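Local atomic coordinates of 16L protein (Yaba-like disease virus, PDB entry 6TQP), a protein that adopts a Bcl-2-like fold and probably blocks apoptosis of the infected cell by binding pro-apoptotic host Bcl-2 proteins in a groove on its surface. Residues A[17-22]-A[42-47]; A[27-32]-A[114-119]; A[61-66]-A[106-111]. All coordinates share one frame; numbering follows the deposited sequence.

Contact 1: residues A[17-22]-A[42-47]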
# COMPACT_ATOMS: atom_id res chain seq x y z
N LYS A 17 -6.18 8.04 -3.41
CA LYS A 17 -6.52 7.83 -2.00
C LYS A 17 -7.79 7.00 -1.87
O LYS A 17 -7.85 6.06 -1.07
CB LYS A 17 -6.70 9.17 -1.29
CG LYS A 17 -6.90 9.04 0.23
CD LYS A 17 -7.54 10.27 0.86
CE LYS A 17 -9.02 10.36 0.53
NZ LYS A 17 -9.80 10.86 1.69
N ASN A 18 -8.82 7.34 -2.64
CA ASN A 18 -10.07 6.59 -2.57
C ASN A 18 -9.86 5.15 -2.99
O ASN A 18 -10.42 4.23 -2.38
CB ASN A 18 -11.12 7.25 -3.46
CG ASN A 18 -11.67 8.50 -2.84
OD1 ASN A 18 -11.56 8.70 -1.63
ND2 ASN A 18 -12.30 9.35 -3.65
N VAL A 19 -9.03 4.93 -4.01
CA VAL A 19 -8.81 3.57 -4.51
C VAL A 19 -8.12 2.72 -3.46
O VAL A 19 -8.46 1.55 -3.25
CB VAL A 19 -8.02 3.62 -5.83
CG1 VAL A 19 -7.49 2.23 -6.20
CG2 VAL A 19 -8.89 4.16 -6.97
N ILE A 20 -7.14 3.30 -2.76
CA ILE A 20 -6.37 2.53 -1.79
C ILE A 20 -7.25 2.11 -0.61
O ILE A 20 -7.23 0.95 -0.18
CB ILE A 20 -5.14 3.33 -1.33
CG1 ILE A 20 -4.17 3.49 -2.51
CG2 ILE A 20 -4.44 2.63 -0.15
CD1 ILE A 20 -3.04 4.46 -2.25
N VAL A 21 -8.03 3.05 -0.08
CA VAL A 21 -8.91 2.73 1.04
C VAL A 21 -9.91 1.66 0.63
O VAL A 21 -10.14 0.69 1.37
CB VAL A 21 -9.62 4.00 1.55
CG1 VAL A 21 -10.67 3.66 2.63
CG2 VAL A 21 -8.59 4.97 2.09
N PHE A 22 -10.49 1.81 -0.56
CA PHE A 22 -11.43 0.81 -1.06
C PHE A 22 -10.77 -0.55 -1.18
O PHE A 22 -11.32 -1.57 -0.75
CB PHE A 22 -11.99 1.27 -2.40
CG PHE A 22 -13.04 0.37 -2.96
CD1 PHE A 22 -12.69 -0.76 -3.69
CD2 PHE A 22 -14.39 0.65 -2.78
CE1 PHE A 22 -13.66 -1.60 -4.21
CE2 PHE A 22 -15.37 -0.18 -3.30
CZ PHE A 22 -15.01 -1.31 -4.02
N LYS A 42 -11.27 2.12 -12.74
CA LYS A 42 -10.23 1.72 -13.69
C LYS A 42 -8.89 1.57 -12.99
O LYS A 42 -8.16 0.60 -13.21
CB LYS A 42 -10.13 2.74 -14.82
CG LYS A 42 -11.29 2.68 -15.80
CD LYS A 42 -11.23 3.85 -16.78
CE LYS A 42 -12.34 3.78 -17.82
NZ LYS A 42 -12.15 2.63 -18.75
N LEU A 43 -8.56 2.52 -12.12
CA LEU A 43 -7.29 2.46 -11.39
C LEU A 43 -7.28 1.28 -10.43
O LEU A 43 -6.23 0.64 -10.24
CB LEU A 43 -7.06 3.75 -10.63
CG LEU A 43 -6.93 5.02 -11.48
CD1 LEU A 43 -6.79 6.22 -10.57
CD2 LEU A 43 -5.76 4.97 -12.45
N LEU A 44 -8.41 1.01 -9.80
CA LEU A 44 -8.52 -0.16 -8.92
C LEU A 44 -8.14 -1.44 -9.66
O LEU A 44 -7.34 -2.24 -9.16
CB LEU A 44 -9.94 -0.26 -8.36
CG LEU A 44 -10.18 -1.55 -7.55
CD1 LEU A 44 -9.41 -1.56 -6.26
CD2 LEU A 44 -11.68 -1.75 -7.32
N ASN A 45 -8.73 -1.67 -10.83
CA ASN A 45 -8.44 -2.89 -11.57
C ASN A 45 -6.95 -3.03 -11.86
O ASN A 45 -6.40 -4.13 -11.79
CB ASN A 45 -9.25 -2.93 -12.88
CG ASN A 45 -10.75 -3.07 -12.62
OD1 ASN A 45 -11.15 -3.55 -11.56
ND2 ASN A 45 -11.57 -2.67 -13.59
N LEU A 46 -6.27 -1.92 -12.14
CA LEU A 46 -4.84 -2.00 -12.43
C LEU A 46 -4.04 -2.30 -11.16
O LEU A 46 -3.16 -3.16 -11.15
CB LEU A 46 -4.37 -0.69 -13.05
CG LEU A 46 -4.98 -0.38 -14.43
CD1 LEU A 46 -4.59 1.02 -14.87
CD2 LEU A 46 -4.55 -1.41 -15.47
N ILE A 47 -4.36 -1.60 -10.08
CA ILE A 47 -3.61 -1.76 -8.83
C ILE A 47 -3.85 -3.14 -8.24
O ILE A 47 -2.94 -3.76 -7.69
CB ILE A 47 -4.02 -0.65 -7.85
CG1 ILE A 47 -3.38 0.67 -8.27
CG2 ILE A 47 -3.68 -1.03 -6.41
CD1 ILE A 47 -3.98 1.87 -7.59

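Contact 2: residues A[27-32]-A[114-119]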
# COMPACT_ATOMS: atom_id res chain seq x y z
N LYS A 27 -9.79 -6.17 0.78
CA LYS A 27 -8.94 -7.26 1.24
C LYS A 27 -9.17 -7.59 2.71
O LYS A 27 -8.91 -8.72 3.13
CB LYS A 27 -7.46 -6.91 1.01
CG LYS A 27 -7.03 -7.01 -0.45
CD LYS A 27 -7.29 -8.41 -0.98
CE LYS A 27 -6.28 -8.87 -2.02
NZ LYS A 27 -5.58 -10.10 -1.55
N ALA A 28 -9.64 -6.62 3.50
CA ALA A 28 -10.08 -6.88 4.86
C ALA A 28 -11.42 -7.61 4.90
O ALA A 28 -11.85 -7.99 5.99
CB ALA A 28 -10.23 -5.57 5.63
N LEU A 29 -12.08 -7.77 3.76
CA LEU A 29 -13.44 -8.31 3.72
C LEU A 29 -14.38 -7.43 4.55
O LEU A 29 -15.28 -7.92 5.23
CB LEU A 29 -13.47 -9.76 4.18
CG LEU A 29 -12.54 -10.65 3.35
CD1 LEU A 29 -12.23 -11.96 4.07
CD2 LEU A 29 -13.14 -10.90 1.97
N ILE A 30 -14.14 -6.13 4.48
CA ILE A 30 -14.97 -5.13 5.13
C ILE A 30 -16.00 -4.63 4.13
O ILE A 30 -15.67 -4.39 2.96
CB ILE A 30 -14.10 -3.97 5.66
CG1 ILE A 30 -13.37 -4.38 6.94
CG2 ILE A 30 -14.94 -2.71 5.90
CD1 ILE A 30 -12.31 -3.42 7.37
N GLU A 31 -17.25 -4.47 4.58
CA GLU A 31 -18.27 -3.81 3.77
C GLU A 31 -17.79 -2.42 3.37
O GLU A 31 -17.45 -1.60 4.23
CB GLU A 31 -19.59 -3.69 4.53
CG GLU A 31 -20.30 -5.00 4.78
CD GLU A 31 -21.69 -4.80 5.37
OE1 GLU A 31 -22.06 -3.64 5.64
OE2 GLU A 31 -22.41 -5.81 5.55
N GLU A 32 -17.78 -2.15 2.07
CA GLU A 32 -17.34 -0.84 1.60
C GLU A 32 -18.34 0.22 2.05
O GLU A 32 -19.55 0.00 2.00
CB GLU A 32 -17.18 -0.83 0.08
CG GLU A 32 -16.16 -1.83 -0.46
CD GLU A 32 -14.71 -1.40 -0.25
OE1 GLU A 32 -14.48 -0.42 0.49
OE2 GLU A 32 -13.81 -2.04 -0.83
N GLY A 114 -6.34 -9.01 11.83
CA GLY A 114 -7.79 -9.15 11.94
C GLY A 114 -8.57 -7.85 11.88
O GLY A 114 -9.67 -7.78 12.43
N TYR A 115 -8.04 -6.83 11.23
CA TYR A 115 -8.75 -5.56 11.16
C TYR A 115 -10.09 -5.74 10.46
O TYR A 115 -10.16 -6.33 9.38
CB TYR A 115 -7.90 -4.53 10.43
CG TYR A 115 -8.59 -3.21 10.19
CD1 TYR A 115 -8.85 -2.34 11.24
CD2 TYR A 115 -8.95 -2.82 8.91
CE1 TYR A 115 -9.47 -1.12 11.02
CE2 TYR A 115 -9.57 -1.60 8.68
CZ TYR A 115 -9.83 -0.76 9.74
OH TYR A 115 -10.44 0.45 9.50
N LYS A 116 -11.15 -5.22 11.07
CA LYS A 116 -12.48 -5.30 10.49
C LYS A 116 -13.22 -3.97 10.49
O LYS A 116 -14.43 -3.95 10.27
CB LYS A 116 -13.32 -6.36 11.23
CG LYS A 116 -12.80 -7.78 11.06
CD LYS A 116 -13.08 -8.32 9.66
CE LYS A 116 -12.01 -9.31 9.23
NZ LYS A 116 -12.46 -10.19 8.12
N GLY A 117 -12.52 -2.85 10.72
CA GLY A 117 -13.12 -1.53 10.65
C GLY A 117 -13.32 -0.85 11.99
O GLY A 117 -13.51 0.37 12.03
N LYS A 118 -13.27 -1.60 13.09
CA LYS A 118 -13.58 -1.03 14.40
C LYS A 118 -12.35 -0.52 15.15
O LYS A 118 -12.50 0.26 16.09
CB LYS A 118 -14.33 -2.06 15.25
CG LYS A 118 -15.82 -2.19 14.89
CD LYS A 118 -16.63 -2.91 15.98
CE LYS A 118 -16.75 -2.09 17.26
NZ LYS A 118 -17.51 -0.82 17.07
N ASN A 119 -11.15 -0.93 14.76
CA ASN A 119 -9.93 -0.42 15.39
C ASN A 119 -9.65 0.95 14.79
O ASN A 119 -9.04 1.06 13.72
CB ASN A 119 -8.78 -1.38 15.17
CG ASN A 119 -7.53 -0.95 15.89
OD1 ASN A 119 -7.10 0.20 15.79
ND2 ASN A 119 -6.92 -1.88 16.62

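Contact 3: residues A[61-66]-A[106-111]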
# COMPACT_ATOMS: atom_id res chain seq x y z
N ASN A 61 8.66 -12.02 2.15
CA ASN A 61 9.30 -10.73 2.39
C ASN A 61 8.37 -9.79 3.14
O ASN A 61 8.79 -9.07 4.05
CB ASN A 61 9.72 -10.12 1.05
CG ASN A 61 10.52 -11.07 0.21
OD1 ASN A 61 9.98 -11.99 -0.42
ND2 ASN A 61 11.83 -10.87 0.20
N LEU A 62 7.10 -9.78 2.74
CA LEU A 62 6.11 -8.97 3.45
C LEU A 62 5.86 -9.50 4.86
O LEU A 62 5.72 -8.71 5.80
CB LEU A 62 4.80 -8.95 2.66
CG LEU A 62 4.85 -8.27 1.29
CD1 LEU A 62 3.57 -8.54 0.51
CD2 LEU A 62 5.06 -6.78 1.41
N SER A 63 5.78 -10.82 5.02
CA SER A 63 5.60 -11.39 6.35
C SER A 63 6.76 -11.04 7.26
O SER A 63 6.57 -10.82 8.46
CB SER A 63 5.44 -12.91 6.27
OG SER A 63 4.31 -13.29 5.52
N TYR A 64 7.97 -11.01 6.70
CA TYR A 64 9.14 -10.61 7.48
C TYR A 64 9.00 -9.17 7.97
O TYR A 64 9.23 -8.87 9.14
CB TYR A 64 10.39 -10.79 6.62
CG TYR A 64 11.65 -10.11 7.14
CD1 TYR A 64 12.35 -10.63 8.22
CD2 TYR A 64 12.14 -8.97 6.53
CE1 TYR A 64 13.49 -10.02 8.68
CE2 TYR A 64 13.28 -8.35 6.99
CZ TYR A 64 13.96 -8.88 8.06
OH TYR A 64 15.10 -8.27 8.52
N ILE A 65 8.59 -8.27 7.07
CA ILE A 65 8.37 -6.89 7.47
C ILE A 65 7.35 -6.83 8.60
O ILE A 65 7.54 -6.13 9.60
CB ILE A 65 7.92 -6.06 6.26
CG1 ILE A 65 9.06 -6.00 5.24
CG2 ILE A 65 7.47 -4.65 6.69
CD1 ILE A 65 8.65 -5.42 3.90
N CYS A 66 6.24 -7.55 8.44
CA CYS A 66 5.22 -7.56 9.47
C CYS A 66 5.76 -8.07 10.80
O CYS A 66 5.32 -7.63 11.87
CB CYS A 66 4.04 -8.42 9.01
SG CYS A 66 3.11 -7.70 7.62
N ILE A 106 0.22 -3.31 3.46
CA ILE A 106 -0.96 -2.97 4.27
C ILE A 106 -2.00 -4.07 4.18
O ILE A 106 -2.61 -4.44 5.19
CB ILE A 106 -1.55 -1.62 3.82
CG1 ILE A 106 -0.53 -0.49 3.96
CG2 ILE A 106 -2.80 -1.23 4.64
CD1 ILE A 106 -0.87 0.68 3.13
N SER A 107 -2.20 -4.62 2.98
CA SER A 107 -3.16 -5.72 2.84
C SER A 107 -2.81 -6.87 3.77
O SER A 107 -3.68 -7.42 4.46
CB SER A 107 -3.20 -6.21 1.40
OG SER A 107 -3.71 -5.20 0.55
N MET A 108 -1.53 -7.25 3.80
CA MET A 108 -1.12 -8.32 4.70
C MET A 108 -1.30 -7.92 6.16
O MET A 108 -1.76 -8.74 6.97
CB MET A 108 0.33 -8.70 4.45
CG MET A 108 0.79 -9.81 5.39
SD MET A 108 2.49 -10.28 5.07
CE MET A 108 2.17 -11.18 3.55
N ILE A 109 -0.92 -6.70 6.53
CA ILE A 109 -1.09 -6.26 7.92
C ILE A 109 -2.53 -6.46 8.35
O ILE A 109 -2.82 -7.01 9.41
CB ILE A 109 -0.64 -4.80 8.09
CG1 ILE A 109 0.85 -4.68 7.81
CG2 ILE A 109 -0.94 -4.30 9.52
CD1 ILE A 109 1.37 -3.25 7.80
N VAL A 110 -3.46 -6.01 7.49
CA VAL A 110 -4.88 -6.10 7.81
C VAL A 110 -5.32 -7.55 7.90
O VAL A 110 -6.08 -7.94 8.80
CB VAL A 110 -5.67 -5.31 6.75
CG1 VAL A 110 -7.08 -5.80 6.62
CG2 VAL A 110 -5.64 -3.81 7.08
N GLU A 111 -4.84 -8.39 6.97
CA GLU A 111 -5.21 -9.80 7.00
C GLU A 111 -4.63 -10.50 8.23
O GLU A 111 -5.24 -11.44 8.74
CB GLU A 111 -4.74 -10.49 5.72
CG GLU A 111 -5.53 -10.08 4.48
CD GLU A 111 -5.06 -10.78 3.21
OE1 GLU A 111 -4.00 -11.44 3.25
OE2 GLU A 111 -5.76 -10.68 2.18

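Contact 1: residues A[17-22]-A[42-47]
Val19 of helix 12-27 pushes its two methyl groups into the side of helix 38-68, meeting Leu43, Leu44 and Ile47, while Phe22, one turn further on, reaches the end of Leu44. The branching of valine is what serves here. CG1 stands anti to the backbone N (chi1 166°) and beside the carbonyl carbon, where it lies 3.8 Å from Leu44 CA and equally 3.8 Å from Ile47 CD1. The second branch, CG2, is turned toward the start of the segment 42-47 and comes to 4.1 Å from Leu43 CB, the two side chains crossing at about a right angle. A short residue pointing at the other helix can thus reach the main chain itself, and Val19 CA and Leu44 CA are only 5.8 Å apart. Phe22 has CG anti to its backbone N (chi1 -176°), and its side chain and that of Leu44 also cross at about a right angle, Leu44 CD2 meeting Phe22 CE1 at 3.7 Å and, slightly further off, Phe22 CD1. Ile47 instead sends its CG1 branch beside its own N, and the CD1 at its end reaches Val19. No hydrogen bond crosses the interface. Every residue that touches is buried and apolar, as expected inside a helical bundle, and the segment axes approach to 9.6 Å at a crossing angle of -54°. Around this contact, Leu36, in the loop before helix 38-68, touches both Phe22 and Leu44, and a hydrogen bond from Asn18 ND2 to Glu40 OE2 adds a polar tie between the same two helices. Ile20 turns away onto Ala130 and Ile133 of helix 120-134, whereas Ile47 also packs on Ile144 of helix 137-148.

Contact 2: residues A[27-32]-A[114-119]
Lys116 NZ donates a hydrogen bond of 3.1 Å to the carbonyl oxygen of Ala28, joining the turn after helix 96-113 to the residue that follows helix 12-27. The nitrogen approaches with a C=O...N angle of 153°, fairly close to the carbonyl direction but 26° out of the carbonyl plane. The CB of Lys116 points away from the other segment, and a bend at chi2 (-73°) brings CD round, from where the rest of the chain runs back to the oxygen; Lys116 CE lies 3.5 Å from it as well. Leu29, next in sequence, has positive phi and closes the helix in a Schellman motif. Beside the polar bond lies an apolar patch. Ile30 holds CG1 anti to its carbonyl carbon, and CD1 at the end of that branch fits into the corner formed by the Lys116-Gly117 peptide and the Tyr115 ring: it is 3.3 Å from Lys116 C, 3.4 Å from Gly117 N and 3.5 Å from Tyr115 CE2, a tight fit. Gly117 has positive phi, and a side chain there would point toward Ile30 CD1 and press on the carbonyl of Lys116, so the absence of CB suits this turn. Its N lies 3.4 Å above the plane of the Tyr115 ring, over its centre, meaning that the chain folds back across its own aromatic side chain. Ala28, small enough for a close approach, sets CB 3.8 Å from Tyr115 O and also packs on Val110. Tyr115 reaches on to Met122 and Ser123, while Asn119 OD1 caps Met122 N at the start of helix 120-134. At this partly exposed site a cationic amine thus satisfies a helix-end carbonyl beside an apolar contact, probably a favourable interaction with the partial negative charge at the helix C-terminus.

Contact 3: residues A[61-66]-A[106-111]
Met108 lays its side chain against Leu62, Ser63 and Cys66, joining two helices of the Bcl-2 fold: helix 96-113, which carries the methionine, and helix 38-68. The segment axes cross at -62°, 9.8 Å apart. Both chi1 and chi2 of Met108 are near 180°, so CG and SD reach straight out toward the other helix; the bend comes at chi3 (-74°) and turns the terminal methyl aside. CE then rests 3.6 Å from Leu62 CB, and Ser63 OG lies at the same 3.6 Å from CE. The sulfur itself meets main chain, 3.5 Å from Leu62 C. Soft and polarisable, a thioether can lie against peptide groups and hydrocarbon alike. Ser63 has its polar end satisfied within its own helix, by a hydrogen bond from OG to Lys59 O, and its compact side chain lets the sulfur come close. Cys66 points at helix 96-113, and its SG meets the methionine sulfur from the side away from its methyl, 3.7 Å from Met108 SD and 3.8 Å from Ile109 CG1, a small, polarisable thiol filling the angle between the two larger residues. Val71 touches both Cys66 and Ile109. Leu62 also packs on the bound peptide, and Asn61 ND2 donates a hydrogen bond to a polar side chain of that peptide, consistent with the contact lying behind part of the peptide-binding surface. The closest approach of all is at the serine backbone, with Met108 SD 3.3 Å from Ser63 N.

In the fold
Contacts 1 and 3 are buried and both use helix 38-68, but they lie on opposite sides of the chain's centre, about 19 Å apart between centres: one sets that helix against helix 12-27, the other against helix 96-113. Both lack hydrogen bonds across their segments, yet branched aliphatics and a phenylalanine fill the first, whereas two sulfur-bearing side chains dominate the second, with aliphatic partners. Contact 2 is further out and only partly buried, joining the turns that follow helices 12-27 and 96-113, and there a lysine-to-carbonyl bond accompanies the packing. It also touches the third contact, where Ala28 meets Val110, while Glu32 packs on Phe22 of contact 1.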